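Local coordinates for B12-binding domain-containing protein (Kitasatospora setae, PDB 6WTE), which binds cobalamin and a [4Fe-4S] cluster and, as the radical S-adenosylmethionine methylase TsrM, probably transfers methyl groups by a non-radical route, at residues A[255-260]-A[297-302]; A[381-386]-A[474-479]. All coordinates share one frame; numbering follows the deposited sequence.

Contact 1: residues A[255-260]-A[297-302]; sequences EMESLA and DNPLNR
Glu257 takes the amide of Asn298 from above its carboxylate rather than in its plane: Asn298 ND2 donates to Glu257 OE1 at 3.1 Å, standing 77° out of the carboxylate plane. The N-H nevertheless aims fairly straight at the oxygen, and the two flat groups are turned 69° against each other, their side chains crossing at about a right angle. The same OE1 forms a salt bridge with Arg291 of helix 278-294, so the amide is a second grip on an oxygen already paired with a charge. CG of Glu257 stands anti to the backbone N (chi1 -167°) and the chain runs on extended, which carries the carboxylate out to the loop. The other end of the amide is used within its own segment: Asn298 OD1 accepts from Leu300 N at 2.9 Å on an in-plane lone pair, closing an Asx turn that fixes the rotation of the amide and leads into the short 3-10 turn 299-301. This turn lies between helix 278-294 and strand 304-309 in the beta/alpha (TIM-type) barrel of the radical SAM core, in which helix 249-261 precedes strand 266-269. Beside the polar pair, Pro299 and Leu300 pack on that helix, partly against its backbone. Pro299 CG lies 3.7 Å from the carbonyl O of Glu257, while its CB meets Ala260 CB, also at 3.7 Å. Leu300 drives CD2 to 3.8 Å from the backbone N of Glu257, and the same methyl reaches Met256 CB at 4.1 Å. CD1, its other branch, lies beside Glu257 CB at 4.2 Å. Asn298 O accepts from both the backbone N and ND2 of Asn301, whose amide also donates to Arg292 O, tying the turn back to helix 278-294.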
ATOM      1  N   GLU A 255      -6.835  10.757  17.580  1.00 12.67           N
ATOM      2  CA  GLU A 255      -6.836   9.346  17.205  1.00 12.92           C
ATOM      3  C   GLU A 255      -5.589   8.629  17.707  1.00 12.07           C
ATOM      4  O   GLU A 255      -5.677   7.510  18.230  1.00 12.30           O
ATOM      5  CB  GLU A 255      -6.946   9.221  15.690  1.00 13.02           C
ATOM      6  CG  GLU A 255      -7.025   7.797  15.185  1.00 13.58           C
ATOM      7  CD  GLU A 255      -7.344   7.748  13.703  1.00 15.18           C
ATOM      8  OE1 GLU A 255      -7.854   8.762  13.186  1.00 12.38           O
ATOM      9  OE2 GLU A 255      -7.086   6.710  13.065  1.00 12.25           O
ATOM     10  N   MET A 256      -4.415   9.249  17.535  1.00 11.79           N
ATOM     11  CA  MET A 256      -3.184   8.664  18.055  1.00 13.90           C
ATOM     12  C   MET A 256      -3.251   8.507  19.563  1.00 13.36           C
ATOM     13  O   MET A 256      -2.784   7.504  20.111  1.00 12.72           O
ATOM     14  CB  MET A 256      -1.983   9.527  17.672  1.00 12.47           C
ATOM     15  CG  MET A 256      -1.790   9.649  16.179  1.00 11.31           C
ATOM     16  SD  MET A 256      -0.463  10.786  15.755  1.00 14.26           S
ATOM     17  CE  MET A 256       0.971   9.816  16.226  1.00 16.04           C
ATOM     18  N   GLU A 257      -3.829   9.496  20.250  1.00 12.54           N
ATOM     19  CA  GLU A 257      -3.960   9.411  21.698  1.00 17.24           C
ATOM     20  C   GLU A 257      -4.879   8.262  22.087  1.00 15.23           C
ATOM     21  O   GLU A 257      -4.604   7.542  23.053  1.00 14.15           O
ATOM     22  CB  GLU A 257      -4.481  10.739  22.253  1.00 15.22           C
ATOM     23  CG  GLU A 257      -4.364  10.881  23.759  1.00 21.08           C
ATOM     24  CD  GLU A 257      -4.799  12.248  24.242  1.00 24.88           C
ATOM     25  OE1 GLU A 257      -4.358  13.260  23.655  1.00 21.39           O
ATOM     26  OE2 GLU A 257      -5.580  12.311  25.213  1.00 31.79           O
ATOM     27  N   SER A 258      -5.964   8.065  21.328  1.00 14.41           N
ATOM     28  CA  SER A 258      -6.880   6.960  21.596  1.00 17.10           C
ATOM     29  C   SER A 258      -6.190   5.615  21.417  1.00 16.05           C
ATOM     30  O   SER A 258      -6.376   4.700  22.228  1.00 18.31           O
ATOM     31  CB  SER A 258      -8.102   7.051  20.681  1.00 18.15           C
ATOM     32  OG  SER A 258      -9.005   5.988  20.949  1.00 24.27           O
ATOM     33  N   LEU A 259      -5.388   5.476  20.359  1.00 14.19           N
ATOM     34  CA  LEU A 259      -4.593   4.265  20.184  1.00 14.37           C
ATOM     35  C   LEU A 259      -3.660   4.049  21.372  1.00 13.81           C
ATOM     36  O   LEU A 259      -3.624   2.962  21.962  1.00 14.88           O
ATOM     37  CB  LEU A 259      -3.792   4.353  18.886  1.00 11.82           C
ATOM     38  CG  LEU A 259      -4.609   4.279  17.597  1.00 12.51           C
ATOM     39  CD1 LEU A 259      -3.727   4.509  16.372  1.00 14.36           C
ATOM     40  CD2 LEU A 259      -5.314   2.929  17.522  1.00 18.88           C
ATOM     41  N   ALA A 260      -2.914   5.090  21.755  1.00 14.96           N
ATOM     42  CA  ALA A 260      -1.953   4.945  22.843  1.00 16.03           C
ATOM     43  C   ALA A 260      -2.641   4.604  24.157  1.00 17.35           C
ATOM     44  O   ALA A 260      -2.080   3.869  24.978  1.00 17.29           O
ATOM     45  CB  ALA A 260      -1.132   6.224  23.000  1.00 12.99           C
ATOM     46  N   ASP A 297       0.640  12.202  32.226  1.00 22.14           N
ATOM     47  CA  ASP A 297      -0.241  11.047  32.142  1.00 22.88           C
ATOM     48  C   ASP A 297      -0.832  10.853  30.754  1.00 22.51           C
ATOM     49  O   ASP A 297      -1.498   9.838  30.522  1.00 23.90           O
ATOM     50  CB  ASP A 297      -1.375  11.172  33.163  1.00 29.03           C
ATOM     51  CG  ASP A 297      -0.880  11.125  34.599  1.00 34.55           C
ATOM     52  OD1 ASP A 297       0.125  10.431  34.865  1.00 36.09           O
ATOM     53  OD2 ASP A 297      -1.500  11.779  35.462  1.00 41.80           O
ATOM     54  N   ASN A 298      -0.626  11.793  29.839  1.00 19.97           N
ATOM     55  CA  ASN A 298      -1.102  11.598  28.479  1.00 20.07           C
ATOM     56  C   ASN A 298      -0.382  10.396  27.875  1.00 17.86           C
ATOM     57  O   ASN A 298       0.859  10.351  27.894  1.00 18.00           O
ATOM     58  CB  ASN A 298      -0.873  12.855  27.642  1.00 19.75           C
ATOM     59  CG  ASN A 298      -1.558  12.788  26.285  1.00 19.49           C
ATOM     60  OD1 ASN A 298      -1.396  11.823  25.542  1.00 18.48           O
ATOM     61  ND2 ASN A 298      -2.342  13.811  25.967  1.00 17.34           N
ATOM     62  N   PRO A 299      -1.109   9.398  27.363  1.00 19.86           N
ATOM     63  CA  PRO A 299      -0.451   8.174  26.879  1.00 17.57           C
ATOM     64  C   PRO A 299       0.452   8.401  25.685  1.00 18.82           C
ATOM     65  O   PRO A 299       1.251   7.512  25.364  1.00 17.22           O
ATOM     66  CB  PRO A 299      -1.631   7.258  26.516  1.00 19.38           C
ATOM     67  CG  PRO A 299      -2.749   8.198  26.220  1.00 20.86           C
ATOM     68  CD  PRO A 299      -2.571   9.345  27.179  1.00 16.31           C
ATOM     69  N   LEU A 300       0.344   9.548  25.012  1.00 16.72           N
ATOM     70  CA  LEU A 300       1.295   9.891  23.963  1.00 17.46           C
ATOM     71  C   LEU A 300       2.718  10.007  24.487  1.00 18.28           C
ATOM     72  O   LEU A 300       3.656  10.030  23.682  1.00 15.77           O
ATOM     73  CB  LEU A 300       0.891  11.203  23.292  1.00 15.85           C
ATOM     74  CG  LEU A 300      -0.388  11.179  22.454  1.00 15.67           C
ATOM     75  CD1 LEU A 300      -0.744  12.579  21.991  1.00 19.11           C
ATOM     76  CD2 LEU A 300      -0.236  10.249  21.268  1.00 13.69           C
ATOM     77  N   ASN A 301       2.911  10.087  25.805  1.00 19.42           N
ATOM     78  CA  ASN A 301       4.263  10.095  26.336  1.00 18.30           C
ATOM     79  C   ASN A 301       4.976   8.761  26.156  1.00 23.41           C
ATOM     80  O   ASN A 301       6.196   8.703  26.338  1.00 23.43           O
ATOM     81  CB  ASN A 301       4.246  10.502  27.806  1.00 17.62           C
ATOM     82  CG  ASN A 301       4.169  12.002  27.976  1.00 22.35           C
ATOM     83  OD1 ASN A 301       5.149  12.709  27.740  1.00 22.17           O
ATOM     84  ND2 ASN A 301       3.005  12.498  28.380  1.00 22.05           N
ATOM     85  N   ARG A 302       4.259   7.698  25.792  1.00 18.84           N
ATOM     86  CA  ARG A 302       4.879   6.423  25.458  1.00 16.88           C
ATOM     87  C   ARG A 302       4.789   6.114  23.966  1.00 18.25           C
ATOM     88  O   ARG A 302       5.056   4.979  23.557  1.00 15.63           O
ATOM     89  CB  ARG A 302       4.244   5.299  26.284  1.00 19.40           C
ATOM     90  CG  ARG A 302       4.461   5.463  27.793  1.00 21.89           C
ATOM     91  CD  ARG A 302       3.865   4.317  28.606  1.00 26.90           C
ATOM     92  NE  ARG A 302       2.420   4.222  28.441  1.00 32.54           N
ATOM     93  CZ  ARG A 302       1.542   5.010  29.056  1.00 36.16           C
ATOM     94  NH1 ARG A 302       1.960   5.963  29.880  1.00 40.68           N
ATOM     95  NH2 ARG A 302       0.243   4.850  28.842  1.00 39.38           N
TER

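Contact 2: residues A[381-386]-A[474-479]; sequences GMPGET and VCYFSP
Ser478 meets the loop 381-386 through two bonds: its N donates to Gly381 O at 2.9 Å, a bent bond, and its OG donates to Glu385 O at 2.7 Å, in the carbonyl plane on a lone pair. OG stands anti to the backbone N (chi1 173°), directed at that carbonyl, and also accepts from a water and from Gly480 N. Gly381 O also lies at the edge of the Tyr476 ring, 3.2 Å from CE2, and Pro383 CD packs 3.8 Å from the same CE2. The water joins Ser478 OG to Gly384 N and Tyr476 OH. An alanine in place of Tyr476 would probably leave this water without one of its partners and open a gap beside Pro383. Farther out, Met382 to Glu385 form a type II beta turn, and Glu385 OE1 accepts from Gly381 N, while Thr389 and His336 hold OE2. At Gly381 a CB would run into Phe477 CD1 and, given the backbone angles, into the preceding carbonyl O, reason enough for glycine. The loop links strand 373-380 of the radical SAM core to helix 387-398. Neutral groups, two hydroxyls, a water and backbone, make the joint, while the Glu385 carboxylate probably braces the loop from within.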
ATOM      1  N   GLY A 381      16.588  -2.247 -11.394  1.00 13.46           N
ATOM      2  CA  GLY A 381      15.959  -2.752 -12.600  1.00 12.40           C
ATOM      3  C   GLY A 381      15.128  -1.747 -13.370  1.00 12.75           C
ATOM      4  O   GLY A 381      14.518  -2.122 -14.379  1.00 14.19           O
ATOM      5  N   MET A 382      15.058  -0.494 -12.926  1.00 11.93           N
ATOM      6  CA  MET A 382      14.347   0.537 -13.666  1.00 11.80           C
ATOM      7  C   MET A 382      15.105   0.844 -14.960  1.00 13.14           C
ATOM      8  O   MET A 382      16.251   0.423 -15.129  1.00 12.51           O
ATOM      9  CB  MET A 382      14.175   1.779 -12.791  1.00 11.48           C
ATOM     10  CG  MET A 382      13.181   1.599 -11.648  1.00 12.61           C
ATOM     11  SD  MET A 382      11.472   1.378 -12.223  1.00 13.10           S
ATOM     12  CE  MET A 382      11.031   3.066 -12.602  1.00 14.41           C
ATOM     13  N   PRO A 383      14.479   1.551 -15.902  1.00 13.37           N
ATOM     14  CA  PRO A 383      15.144   1.811 -17.190  1.00 12.94           C
ATOM     15  C   PRO A 383      16.491   2.492 -16.991  1.00 12.78           C
ATOM     16  O   PRO A 383      16.612   3.461 -16.235  1.00 15.43           O
ATOM     17  CB  PRO A 383      14.145   2.711 -17.924  1.00 13.85           C
ATOM     18  CG  PRO A 383      12.810   2.307 -17.360  1.00 12.14           C
ATOM     19  CD  PRO A 383      13.106   2.083 -15.889  1.00 11.87           C
ATOM     20  N   GLY A 384      17.513   1.949 -17.654  1.00 13.30           N
ATOM     21  CA  GLY A 384      18.882   2.404 -17.529  1.00 13.77           C
ATOM     22  C   GLY A 384      19.772   1.505 -16.692  1.00 14.71           C
ATOM     23  O   GLY A 384      21.003   1.633 -16.761  1.00 16.21           O
ATOM     24  N   GLU A 385      19.186   0.592 -15.917  1.00 14.66           N
ATOM     25  CA  GLU A 385      19.966  -0.193 -14.974  1.00 13.45           C
ATOM     26  C   GLU A 385      20.910  -1.150 -15.695  1.00 14.01           C
ATOM     27  O   GLU A 385      20.510  -1.869 -16.614  1.00 16.22           O
ATOM     28  CB  GLU A 385      19.045  -0.977 -14.037  1.00 13.13           C
ATOM     29  CG  GLU A 385      19.780  -1.509 -12.823  1.00 13.15           C
ATOM     30  CD  GLU A 385      19.766  -0.527 -11.658  1.00 12.83           C
ATOM     31  OE1 GLU A 385      18.693  -0.344 -11.063  1.00 13.89           O
ATOM     32  OE2 GLU A 385      20.822   0.070 -11.352  1.00 15.52           O
ATOM     33  N   THR A 386      22.165  -1.147 -15.273  1.00 14.26           N
ATOM     34  CA  THR A 386      23.193  -2.086 -15.697  1.00 14.82           C
ATOM     35  C   THR A 386      23.815  -2.664 -14.441  1.00 14.83           C
ATOM     36  O   THR A 386      23.588  -2.157 -13.338  1.00 15.40           O
ATOM     37  CB  THR A 386      24.280  -1.386 -16.530  1.00 16.25           C
ATOM     38  OG1 THR A 386      24.952  -0.441 -15.696  1.00 18.10           O
ATOM     39  CG2 THR A 386      23.681  -0.668 -17.744  1.00 15.25           C
ATOM     40  N   VAL A 474       2.119  -8.475 -15.270  1.00 11.95           N
ATOM     41  CA  VAL A 474       3.126  -7.863 -16.134  1.00 12.94           C
ATOM     42  C   VAL A 474       4.157  -7.120 -15.294  1.00 13.30           C
ATOM     43  O   VAL A 474       3.809  -6.469 -14.299  1.00 12.23           O
ATOM     44  CB  VAL A 474       2.446  -6.924 -17.144  1.00 14.18           C
ATOM     45  CG1 VAL A 474       3.467  -6.200 -17.964  1.00 17.90           C
ATOM     46  CG2 VAL A 474       1.520  -7.725 -18.052  1.00 17.37           C
ATOM     47  N   CYS A 475       5.431  -7.207 -15.706  1.00 12.10           N
ATOM     48  CA  CYS A 475       6.551  -6.586 -15.008  1.00 12.41           C
ATOM     49  C   CYS A 475       7.489  -5.922 -16.003  1.00 12.16           C
ATOM     50  O   CYS A 475       7.477  -6.224 -17.198  1.00 12.49           O
ATOM     51  CB  CYS A 475       7.360  -7.607 -14.204  1.00 12.51           C
ATOM     52  SG  CYS A 475       6.380  -8.464 -12.960  1.00 19.26           S
ATOM     53  N   TYR A 476       8.318  -5.023 -15.478  1.00 11.99           N
ATOM     54  CA  TYR A 476       9.464  -4.481 -16.192  1.00 12.37           C
ATOM     55  C   TYR A 476      10.731  -4.832 -15.428  1.00 12.61           C
ATOM     56  O   TYR A 476      10.768  -4.746 -14.196  1.00 12.06           O
ATOM     57  CB  TYR A 476       9.388  -2.958 -16.354  1.00 11.97           C
ATOM     58  CG  TYR A 476      10.594  -2.405 -17.088  1.00 14.25           C
ATOM     59  CD1 TYR A 476      10.620  -2.348 -18.473  1.00 12.58           C
ATOM     60  CD2 TYR A 476      11.717  -1.962 -16.393  1.00 13.90           C
ATOM     61  CE1 TYR A 476      11.714  -1.862 -19.154  1.00 13.17           C
ATOM     62  CE2 TYR A 476      12.822  -1.474 -17.062  1.00 12.50           C
ATOM     63  CZ  TYR A 476      12.816  -1.422 -18.445  1.00 12.84           C
ATOM     64  OH  TYR A 476      13.915  -0.940 -19.112  1.00 13.74           O
ATOM     65  N   PHE A 477      11.758  -5.237 -16.166  1.00 13.25           N
ATOM     66  CA  PHE A 477      13.085  -5.455 -15.615  1.00 12.94           C
ATOM     67  C   PHE A 477      14.094  -5.067 -16.683  1.00 13.31           C
ATOM     68  O   PHE A 477      14.008  -5.549 -17.814  1.00 13.68           O
ATOM     69  CB  PHE A 477      13.271  -6.915 -15.191  1.00 18.18           C
ATOM     70  CG  PHE A 477      14.487  -7.155 -14.354  1.00 18.46           C
ATOM     71  CD1 PHE A 477      14.703  -6.427 -13.190  1.00 16.17           C
ATOM     72  CD2 PHE A 477      15.413  -8.117 -14.723  1.00 20.09           C
ATOM     73  CE1 PHE A 477      15.825  -6.649 -12.413  1.00 17.84           C
ATOM     74  CE2 PHE A 477      16.542  -8.343 -13.947  1.00 24.11           C
ATOM     75  CZ  PHE A 477      16.746  -7.612 -12.793  1.00 24.07           C
ATOM     76  N   SER A 478      15.031  -4.203 -16.320  1.00 13.25           N
ATOM     77  CA  SER A 478      15.956  -3.637 -17.287  1.00 13.59           C
ATOM     78  C   SER A 478      16.648  -4.735 -18.091  1.00 14.18           C
ATOM     79  O   SER A 478      17.258  -5.638 -17.502  1.00 14.37           O
ATOM     80  CB  SER A 478      17.013  -2.795 -16.583  1.00 13.51           C
ATOM     81  OG  SER A 478      17.994  -2.398 -17.528  1.00 14.30           O
ATOM     82  N   PRO A 479      16.601  -4.681 -19.424  1.00 14.52           N
ATOM     83  CA  PRO A 479      17.395  -5.625 -20.221  1.00 15.15           C
ATOM     84  C   PRO A 479      18.886  -5.539 -19.940  1.00 15.66           C
ATOM     85  O   PRO A 479      19.617  -6.489 -20.250  1.00 17.04           O
ATOM     86  CB  PRO A 479      17.064  -5.224 -21.667  1.00 16.58           C
ATOM     87  CG  PRO A 479      15.696  -4.603 -21.564  1.00 15.70           C
ATOM     88  CD  PRO A 479      15.705  -3.861 -20.255  1.00 14.37           C
TER
HETATM   89  O   HOH W   1      16.901  -0.475 -19.137  1.00 13.27           O

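How the contacts relate
Along the chain the two contacts come in series: contact 1 closes at 302, well before contact 2 opens at 381. They lie on opposite sides of the chain's centre, with their own centres 44 Å apart and nearest atoms about 31 Å apart. Both border the mixed sheet built on the radical SAM core. Contact 1 joins elements beside strands 266-269 and 304-309, early in the parallel run; contact 2 lies where strand 373-380 ends and strand 475-476, antiparallel to strand 404-412, extends the sheet. The Met256 side chain is about 12 Å from the bound cobalamin and that of Met382 about 10 Å from the iron-sulfur cluster, so neither side chain touches that cofactor.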